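Telethonin (Homo sapiens, PDB 1YA5) caps titin at the sarcomeric Z-disk, mediating the antiparallel assembly of two titin molecules, and acts as a regulating factor in muscle assembly. Local coordinates at residues C[10-15]-C[19-24]; C[39-44]-C[50-55]; C[68-71]-C[77-80]. The protein carries 4 engineered substitutions. All coordinates share one frame; numbering follows the deposited sequence.

Interaction 1: C[10-15]-C[19-24]; sequences VSEENS and EAFWAE. Engineered in segment 10-15: Ser15 (natural residue Cys).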
loop_
_atom_site.group_PDB
_atom_site.type_symbol
_atom_site.label_atom_id
_atom_site.label_comp_id
_atom_site.label_asym_id
_atom_site.label_seq_id
_atom_site.Cartn_x
_atom_site.Cartn_y
_atom_site.Cartn_z
ATOM N N VAL C 10 -1.647 20.140 7.656
ATOM C CA VAL C 10 -0.811 21.314 7.700
ATOM C C VAL C 10 -1.657 22.421 8.257
ATOM O O VAL C 10 -2.842 22.442 8.013
ATOM C CB VAL C 10 -0.361 21.744 6.332
ATOM C CG1 VAL C 10 0.050 23.173 6.374
ATOM C CG2 VAL C 10 0.757 20.890 5.884
ATOM N N SER C 11 -1.048 23.330 9.004
ATOM C CA SER C 11 -1.772 24.454 9.563
ATOM C C SER C 11 -0.835 25.615 9.620
ATOM O O SER C 11 0.257 25.491 10.139
ATOM C CB SER C 11 -2.234 24.132 10.973
ATOM O OG SER C 11 -2.736 25.303 11.588
ATOM N N GLU C 12 -1.257 26.759 9.105
ATOM C CA GLU C 12 -0.322 27.850 8.886
ATOM C C GLU C 12 -0.947 29.139 9.346
ATOM O O GLU C 12 -2.092 29.412 9.030
ATOM C CB GLU C 12 0.036 27.973 7.399
ATOM C CG GLU C 12 0.664 26.767 6.756
ATOM C CD GLU C 12 1.459 27.127 5.478
ATOM O OE1 GLU C 12 2.204 26.273 4.967
ATOM O OE2 GLU C 12 1.356 28.256 4.982
ATOM N N GLU C 13 -0.199 29.942 10.091
ATOM C CA GLU C 13 -0.678 31.283 10.451
ATOM C C GLU C 13 0.288 32.386 10.028
ATOM O O GLU C 13 1.410 32.506 10.515
ATOM C CB GLU C 13 -1.088 31.387 11.935
ATOM C CG GLU C 13 0.072 31.425 12.940
ATOM C CD GLU C 13 0.644 32.829 13.121
ATOM O OE1 GLU C 13 -0.063 33.782 12.720
ATOM O OE2 GLU C 13 1.783 33.002 13.650
ATOM N N ASN C 14 -0.168 33.194 9.100
ATOM C CA ASN C 14 0.506 34.423 8.768
ATOM C C ASN C 14 0.064 35.683 9.527
ATOM O O ASN C 14 -1.014 36.206 9.276
ATOM C CB ASN C 14 0.301 34.700 7.314
ATOM C CG ASN C 14 1.311 35.630 6.820
ATOM O OD1 ASN C 14 1.674 36.568 7.525
ATOM N ND2 ASN C 14 1.823 35.372 5.644
ATOM N N SER C 15 0.902 36.188 10.424
ATOM C CA SER C 15 0.524 37.349 11.228
ATOM C C SER C 15 0.764 38.664 10.487
ATOM O O SER C 15 0.004 39.630 10.657
ATOM C CB SER C 15 1.267 37.343 12.566
ATOM O OG SER C 15 2.529 36.707 12.455
ATOM N N GLU C 19 -3.315 36.060 7.461
ATOM C CA GLU C 19 -3.807 34.960 6.655
ATOM C C GLU C 19 -3.597 33.645 7.374
ATOM O O GLU C 19 -2.662 33.481 8.145
ATOM C CB GLU C 19 -3.079 34.904 5.332
ATOM C CG GLU C 19 -3.467 35.988 4.366
ATOM C CD GLU C 19 -2.341 36.228 3.352
ATOM O OE1 GLU C 19 -1.403 35.437 3.387
ATOM O OE2 GLU C 19 -2.405 37.173 2.552
ATOM N N ALA C 20 -4.494 32.703 7.124
ATOM C CA ALA C 20 -4.475 31.453 7.834
ATOM C C ALA C 20 -4.866 30.394 6.829
ATOM O O ALA C 20 -5.536 30.664 5.835
ATOM C CB ALA C 20 -5.477 31.479 9.002
ATOM N N PHE C 21 -4.465 29.170 7.097
ATOM C CA PHE C 21 -4.585 28.144 6.102
ATOM C C PHE C 21 -4.446 26.843 6.829
ATOM O O PHE C 21 -3.525 26.653 7.620
ATOM C CB PHE C 21 -3.441 28.230 5.074
ATOM C CG PHE C 21 -3.406 27.060 4.174
ATOM C CD1 PHE C 21 -4.147 27.055 2.993
ATOM C CD2 PHE C 21 -2.715 25.900 4.539
ATOM C CE1 PHE C 21 -4.162 25.930 2.142
ATOM C CE2 PHE C 21 -2.713 24.772 3.688
ATOM C CZ PHE C 21 -3.444 24.795 2.493
ATOM N N TRP C 22 -5.344 25.925 6.556
ATOM C CA TRP C 22 -5.146 24.619 7.072
ATOM C C TRP C 22 -5.655 23.537 6.142
ATOM O O TRP C 22 -6.370 23.819 5.184
ATOM C CB TRP C 22 -5.703 24.539 8.473
ATOM C CG TRP C 22 -7.101 24.966 8.695
ATOM C CD1 TRP C 22 -8.173 24.150 9.011
ATOM C CD2 TRP C 22 -7.598 26.319 8.770
ATOM N NE1 TRP C 22 -9.309 24.913 9.241
ATOM C CE2 TRP C 22 -8.992 26.241 9.104
ATOM C CE3 TRP C 22 -7.017 27.591 8.592
ATOM C CZ2 TRP C 22 -9.799 27.395 9.240
ATOM C CZ3 TRP C 22 -7.823 28.725 8.724
ATOM C CH2 TRP C 22 -9.202 28.617 9.045
ATOM N N ALA C 23 -5.259 22.301 6.408
ATOM C CA ALA C 23 -5.462 21.192 5.467
ATOM C C ALA C 23 -5.357 19.889 6.253
ATOM O O ALA C 23 -4.435 19.704 7.058
ATOM C CB ALA C 23 -4.403 21.235 4.341
ATOM N N GLU C 24 -6.333 19.008 6.062
ATOM C CA GLU C 24 -6.268 17.646 6.584
ATOM C C GLU C 24 -6.573 16.680 5.435
ATOM O O GLU C 24 -7.554 16.872 4.712
ATOM C CB GLU C 24 -7.274 17.465 7.733
ATOM C CG GLU C 24 -6.749 16.646 8.921
ATOM C CD GLU C 24 -7.830 15.806 9.630
ATOM O OE1 GLU C 24 -7.659 14.564 9.758
ATOM O OE2 GLU C 24 -8.851 16.387 10.058
#
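Phe21 lies against Val10 and Glu12 on one face of a beta hairpin whose arms, 10-14 and 19-24, run antiparallel at 176°. The backbones pair through Val10-Ala23, Glu12-Phe21 and Asn14-Glu19, and of the six N-H...O bonds the one from Phe21 N to Glu12 O is weak. Val10, Glu12, Asn14, Glu19, Phe21 and Ala23 share a face. With CG anti to the backbone N (chi1 170°), the Phe21 ring leans along the strand toward Val10, whose CG1 reaches the ring edge at CE2, 4.2 Å away. Glu12 comes alongside, pointing the same way, with CG 4.1 Å from Phe21 CD2. Its extended chain leads the carboxylate on, away from the ring, to a salt bridge with a basic side chain of another protein chain, and a basic side chain of that chain makes a cation-pi contact with Phe21. Each arm is flanked by an antiparallel strand of a different neighbouring chain, so the sheet runs on across both interfaces, the arrangement by which telethonin joins two titin molecules. Near the turn, Asn14 and Glu19 also run side by side, their CB atoms 3.9 Å apart and their amide and carboxylate planes 74° apart; Asn14 OD1 accepts a bond from Arg17 N, and Glu19 OE2 bonds to backbone of a neighbouring chain. On the reverse face the Trp22 indole leads away from the hairpin, leaving Trp22 CB 3.6 Å from Val10 O.

Interaction 2: C[39-44]-C[50-55]; sequences SLHEED and TYHQQG
His52 and Leu40 meet where the imidazole comes up against the backbone carbonyl of the facing strand. His52 CB is 4.1 Å from Leu40 O, and with CG anti to the backbone N (chi1 178°) the ring is carried across toward 39-44. CG then sits 3.8 Å from Leu40 O and CD2 only 3.4 Å from the same oxygen, which approaches the ring obliquely. CD2 also faces His41 CB, 3.8 Å away, near the plane of the His52 ring. At the tip, NE2 lies 4.2 Å from Ser39 CB. Strands 39-44 and 50-55 are the arms of an antiparallel beta hairpin, joined by paired N-H...O bonds at Leu40-Gln53 and Glu42-Tyr51, and strands of two different neighbouring protein chains flank it, one along each arm. On the other face Leu40 crosses Gln53: its CD2 methyl touches Gln53 OE1 at 3.5 Å and reaches Tyr51 CE2 at 3.9 Å. Tyr51 OH hydrogen-bonds to the backbone of a neighbouring chain, and a basic side chain of that same chain forms a salt bridge with Glu42 OE1.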
loop_
_atom_site.group_PDB
_atom_site.type_symbol
_atom_site.label_atom_id
_atom_site.label_comp_id
_atom_site.label_asym_id
_atom_site.label_seq_id
_atom_site.Cartn_x
_atom_site.Cartn_y
_atom_site.Cartn_z
ATOM N N SER C 39 -2.770 -17.681 -3.670
ATOM C CA SER C 39 -2.543 -19.056 -3.305
ATOM C C SER C 39 -1.997 -19.844 -4.471
ATOM O O SER C 39 -1.974 -19.383 -5.614
ATOM C CB SER C 39 -3.838 -19.699 -2.837
ATOM O OG SER C 39 -4.831 -19.507 -3.807
ATOM N N LEU C 40 -1.555 -21.049 -4.160
ATOM C CA LEU C 40 -1.052 -21.948 -5.154
ATOM C C LEU C 40 -1.416 -23.329 -4.682
ATOM O O LEU C 40 -1.333 -23.619 -3.498
ATOM C CB LEU C 40 0.465 -21.797 -5.245
ATOM C CG LEU C 40 1.250 -23.035 -5.607
ATOM C CD1 LEU C 40 1.417 -23.036 -7.081
ATOM C CD2 LEU C 40 2.574 -23.002 -4.944
ATOM N N HIS C 41 -1.853 -24.179 -5.602
ATOM C CA HIS C 41 -1.868 -25.606 -5.335
ATOM C C HIS C 41 -1.429 -26.362 -6.547
ATOM O O HIS C 41 -1.747 -25.978 -7.659
ATOM C CB HIS C 41 -3.216 -26.108 -4.801
ATOM C CG HIS C 41 -4.366 -25.865 -5.717
ATOM N ND1 HIS C 41 -5.544 -25.289 -5.290
ATOM C CD2 HIS C 41 -4.532 -26.127 -7.035
ATOM C CE1 HIS C 41 -6.385 -25.202 -6.309
ATOM N NE2 HIS C 41 -5.797 -25.705 -7.380
ATOM N N GLU C 42 -0.671 -27.425 -6.305
ATOM C CA GLU C 42 -0.038 -28.220 -7.333
ATOM C C GLU C 42 -0.345 -29.682 -7.030
ATOM O O GLU C 42 -0.065 -30.126 -5.931
ATOM C CB GLU C 42 1.482 -28.006 -7.271
ATOM C CG GLU C 42 1.926 -26.551 -7.179
ATOM C CD GLU C 42 3.388 -26.361 -7.580
ATOM O OE1 GLU C 42 4.146 -27.346 -7.577
ATOM O OE2 GLU C 42 3.801 -25.230 -7.901
ATOM N N GLU C 43 -0.921 -30.420 -7.982
ATOM C CA GLU C 43 -1.091 -31.873 -7.842
ATOM C C GLU C 43 -0.186 -32.683 -8.772
ATOM O O GLU C 43 -0.327 -32.624 -9.986
ATOM C CB GLU C 43 -2.539 -32.285 -8.095
ATOM C CG GLU C 43 -3.517 -31.716 -7.099
ATOM C CD GLU C 43 -3.561 -30.211 -7.189
ATOM O OE1 GLU C 43 -3.680 -29.734 -8.347
ATOM O OE2 GLU C 43 -3.452 -29.517 -6.127
ATOM N N ASP C 44 0.730 -33.451 -8.194
ATOM C CA ASP C 44 1.558 -34.380 -8.950
ATOM C C ASP C 44 0.924 -35.760 -8.935
ATOM O O ASP C 44 1.159 -36.533 -8.011
ATOM C CB ASP C 44 2.928 -34.479 -8.299
ATOM C CG ASP C 44 3.973 -35.008 -9.236
ATOM O OD1 ASP C 44 3.743 -36.056 -9.877
ATOM O OD2 ASP C 44 5.037 -34.372 -9.349
ATOM N N THR C 50 0.892 -33.584 -3.303
ATOM C CA THR C 50 0.118 -32.367 -3.452
ATOM C C THR C 50 0.746 -31.309 -2.577
ATOM O O THR C 50 1.310 -31.613 -1.533
ATOM C CB THR C 50 -1.295 -32.578 -3.001
ATOM O OG1 THR C 50 -1.296 -32.761 -1.589
ATOM C CG2 THR C 50 -1.846 -33.835 -3.603
ATOM N N TYR C 51 0.667 -30.067 -3.022
ATOM C CA TYR C 51 1.148 -28.949 -2.238
ATOM C C TYR C 51 0.117 -27.846 -2.244
ATOM O O TYR C 51 -0.520 -27.608 -3.257
ATOM C CB TYR C 51 2.450 -28.409 -2.830
ATOM C CG TYR C 51 3.024 -27.291 -2.019
ATOM C CD1 TYR C 51 3.193 -27.420 -0.642
ATOM C CD2 TYR C 51 3.374 -26.083 -2.617
ATOM C CE1 TYR C 51 3.733 -26.370 0.109
ATOM C CE2 TYR C 51 3.916 -25.023 -1.875
ATOM C CZ TYR C 51 4.091 -25.165 -0.514
ATOM O OH TYR C 51 4.628 -24.114 0.227
ATOM N N HIS C 52 -0.051 -27.168 -1.121
ATOM C CA HIS C 52 -0.899 -25.990 -1.094
ATOM C C HIS C 52 -0.325 -24.855 -0.248
ATOM O O HIS C 52 0.212 -25.081 0.824
ATOM C CB HIS C 52 -2.322 -26.312 -0.611
ATOM C CG HIS C 52 -3.191 -25.093 -0.545
ATOM N ND1 HIS C 52 -3.266 -24.287 0.577
ATOM C CD2 HIS C 52 -3.936 -24.478 -1.497
ATOM C CE1 HIS C 52 -4.057 -23.257 0.324
ATOM N NE2 HIS C 52 -4.478 -23.350 -0.927
ATOM N N GLN C 53 -0.469 -23.627 -0.715
ATOM C CA GLN C 53 -0.180 -22.493 0.131
ATOM C C GLN C 53 -1.143 -21.354 -0.108
ATOM O O GLN C 53 -1.662 -21.193 -1.211
ATOM C CB GLN C 53 1.222 -22.005 -0.104
ATOM C CG GLN C 53 1.411 -21.576 -1.487
ATOM C CD GLN C 53 2.794 -21.081 -1.702
ATOM O OE1 GLN C 53 3.077 -20.397 -2.695
ATOM N NE2 GLN C 53 3.684 -21.410 -0.773
ATOM N N GLN C 54 -1.393 -20.586 0.949
ATOM C CA GLN C 54 -2.128 -19.344 0.865
ATOM C C GLN C 54 -1.488 -18.337 1.804
ATOM O O GLN C 54 -0.962 -18.705 2.832
ATOM C CB GLN C 54 -3.642 -19.541 1.126
ATOM C CG GLN C 54 -4.043 -20.392 2.318
ATOM C CD GLN C 54 -5.557 -20.464 2.492
ATOM O OE1 GLN C 54 -6.286 -20.667 1.524
ATOM N NE2 GLN C 54 -6.033 -20.291 3.723
ATOM N N GLY C 55 -1.490 -17.067 1.423
ATOM C CA GLY C 55 -0.857 -16.032 2.243
ATOM C C GLY C 55 -1.446 -14.640 2.084
ATOM O O GLY C 55 -1.727 -14.195 0.967
#

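Interaction 3: C[68-71]-C[77-80]; sequences MMRM and GLQE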
loop_
_atom_site.group_PDB
_atom_site.type_symbol
_atom_site.label_atom_id
_atom_site.label_comp_id
_atom_site.label_asym_id
_atom_site.label_seq_id
_atom_site.Cartn_x
_atom_site.Cartn_y
_atom_site.Cartn_z
ATOM N N MET C 68 0.267 13.307 -6.711
ATOM C CA MET C 68 1.137 12.170 -6.853
ATOM C C MET C 68 0.545 11.022 -6.034
ATOM O O MET C 68 0.294 11.157 -4.811
ATOM C CB MET C 68 2.491 12.534 -6.298
ATOM C CG MET C 68 3.612 12.295 -7.277
ATOM S SD MET C 68 4.862 13.588 -7.194
ATOM C CE MET C 68 3.885 14.981 -7.616
ATOM N N MET C 69 0.298 9.899 -6.701
ATOM C CA MET C 69 -0.105 8.708 -5.989
ATOM C C MET C 69 1.025 7.701 -5.907
ATOM O O MET C 69 1.956 7.660 -6.743
ATOM C CB MET C 69 -1.323 8.071 -6.631
ATOM C CG MET C 69 -2.595 8.597 -6.083
ATOM S SD MET C 69 -4.009 7.733 -6.695
ATOM C CE MET C 69 -4.522 6.944 -5.154
ATOM N N ARG C 70 0.913 6.871 -4.891
ATOM C CA ARG C 70 1.919 5.885 -4.605
ATOM C C ARG C 70 1.149 4.670 -4.110
ATOM O O ARG C 70 0.255 4.792 -3.257
ATOM C CB ARG C 70 2.851 6.450 -3.552
ATOM C CG ARG C 70 4.014 5.616 -3.236
ATOM C CD ARG C 70 5.265 6.149 -3.909
ATOM N NE ARG C 70 5.716 7.396 -3.310
ATOM C CZ ARG C 70 6.673 7.487 -2.399
ATOM N NH1 ARG C 70 7.296 6.388 -1.960
ATOM N NH2 ARG C 70 7.006 8.685 -1.923
ATOM N N MET C 71 1.437 3.514 -4.693
ATOM C CA MET C 71 0.789 2.261 -4.284
ATOM C C MET C 71 1.599 1.023 -4.608
ATOM O O MET C 71 2.531 1.036 -5.448
ATOM C CB MET C 71 -0.603 2.123 -4.886
ATOM C CG MET C 71 -0.632 1.899 -6.368
ATOM S SD MET C 71 -2.175 2.338 -7.181
ATOM C CE MET C 71 -2.323 4.109 -6.854
ATOM N N GLY C 77 7.246 -3.942 -4.188
ATOM C CA GLY C 77 7.479 -2.627 -4.797
ATOM C C GLY C 77 6.425 -1.557 -4.554
ATOM O O GLY C 77 5.266 -1.849 -4.195
ATOM N N LEU C 78 6.831 -0.304 -4.746
ATOM C CA LEU C 78 5.854 0.760 -4.888
ATOM C C LEU C 78 5.803 1.237 -6.312
ATOM O O LEU C 78 6.792 1.165 -7.031
ATOM C CB LEU C 78 6.164 1.922 -3.974
ATOM C CG LEU C 78 5.949 1.634 -2.495
ATOM C CD1 LEU C 78 5.458 2.910 -1.874
ATOM C CD2 LEU C 78 4.937 0.495 -2.294
ATOM N N GLN C 79 4.637 1.709 -6.737
ATOM C CA GLN C 79 4.585 2.386 -8.018
ATOM C C GLN C 79 4.001 3.757 -7.829
ATOM O O GLN C 79 3.064 3.927 -7.034
ATOM C CB GLN C 79 3.829 1.589 -9.084
ATOM C CG GLN C 79 3.519 2.411 -10.332
ATOM C CD GLN C 79 3.537 1.602 -11.608
ATOM O OE1 GLN C 79 3.914 0.438 -11.602
ATOM N NE2 GLN C 79 3.121 2.213 -12.707
ATOM N N GLU C 80 4.566 4.717 -8.568
ATOM C CA GLU C 80 4.187 6.108 -8.458
ATOM C C GLU C 80 3.512 6.642 -9.721
ATOM O O GLU C 80 3.987 6.433 -10.840
ATOM C CB GLU C 80 5.411 6.938 -8.105
ATOM C CG GLU C 80 5.125 8.399 -7.811
ATOM C CD GLU C 80 6.333 9.117 -7.225
ATOM O OE1 GLU C 80 6.339 9.295 -5.979
ATOM O OE2 GLU C 80 7.263 9.506 -7.993
#
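Segments 68-71 and 77-80 run antiparallel at 162° and are held by a reciprocal pair of backbone bonds, Met71 N to Gln79 O at 2.9 Å and Gln79 N to Met71 O at 2.6 Å. They belong to the beta hairpin of strands 68-73 and 78-82, whose first arm also pairs with strand 49-62 of the same chain. One step from the bonded pair, Arg70 faces Glu80 in a non-hydrogen-bonded pair, both side chains on one face of the sheet. In Arg70, CG anti to its own N (chi1 -175°) is set beside Leu78, and the bends at chi2 and chi3 then turn NE toward Glu80. Leu78 CD1 meets the bend from across, at about a right angle to the arginine, 3.4 Å from Arg70 CG and 3.8 Å from Arg70 CD. Beyond it the salt bridge runs from Arg70 NE to Glu80 OE1 at 3.3 Å, with guanidinium and carboxylate planes 82° apart; they are thus almost perpendicular and make no flat two-pronged pairing. A leucine in place of Arg70 would probably leave the Glu80 carboxylate without its charged mate and free to swing. The other face carries Met71 and Gln79, and there Met71 packs on Tyr81 of the partner strand and on the backbone of a neighbouring protein chain. Glu80 keeps an extended chain that passes the opposite backbone, bringing its CG to 3.4 Å from Met69 O, while its carboxyl carbon CD lies 4.2 Å from Met68 CG.

How the interactions relate
From the N terminus, interaction 1 closes a short loop between strands 4-14 and 19-33. The chain then runs along 19-33, past the centre of the molecule, into interaction 2, which closes the loop between 39-44 and 49-62. Strand 49-62 leads back to 68-73, where interaction 3 closes the third hairpin. The three are in series, neither nesting nor crossing. Interactions 1 and 2 lie on opposite sides of the chain's centre, their centres 55 Å apart, while interaction 3 sits 28 and 30 Å from them, centre to centre. Strand 49-62 pairs with 19-33, 39-44 and 68-73, tying all three hairpins into one antiparallel sheet.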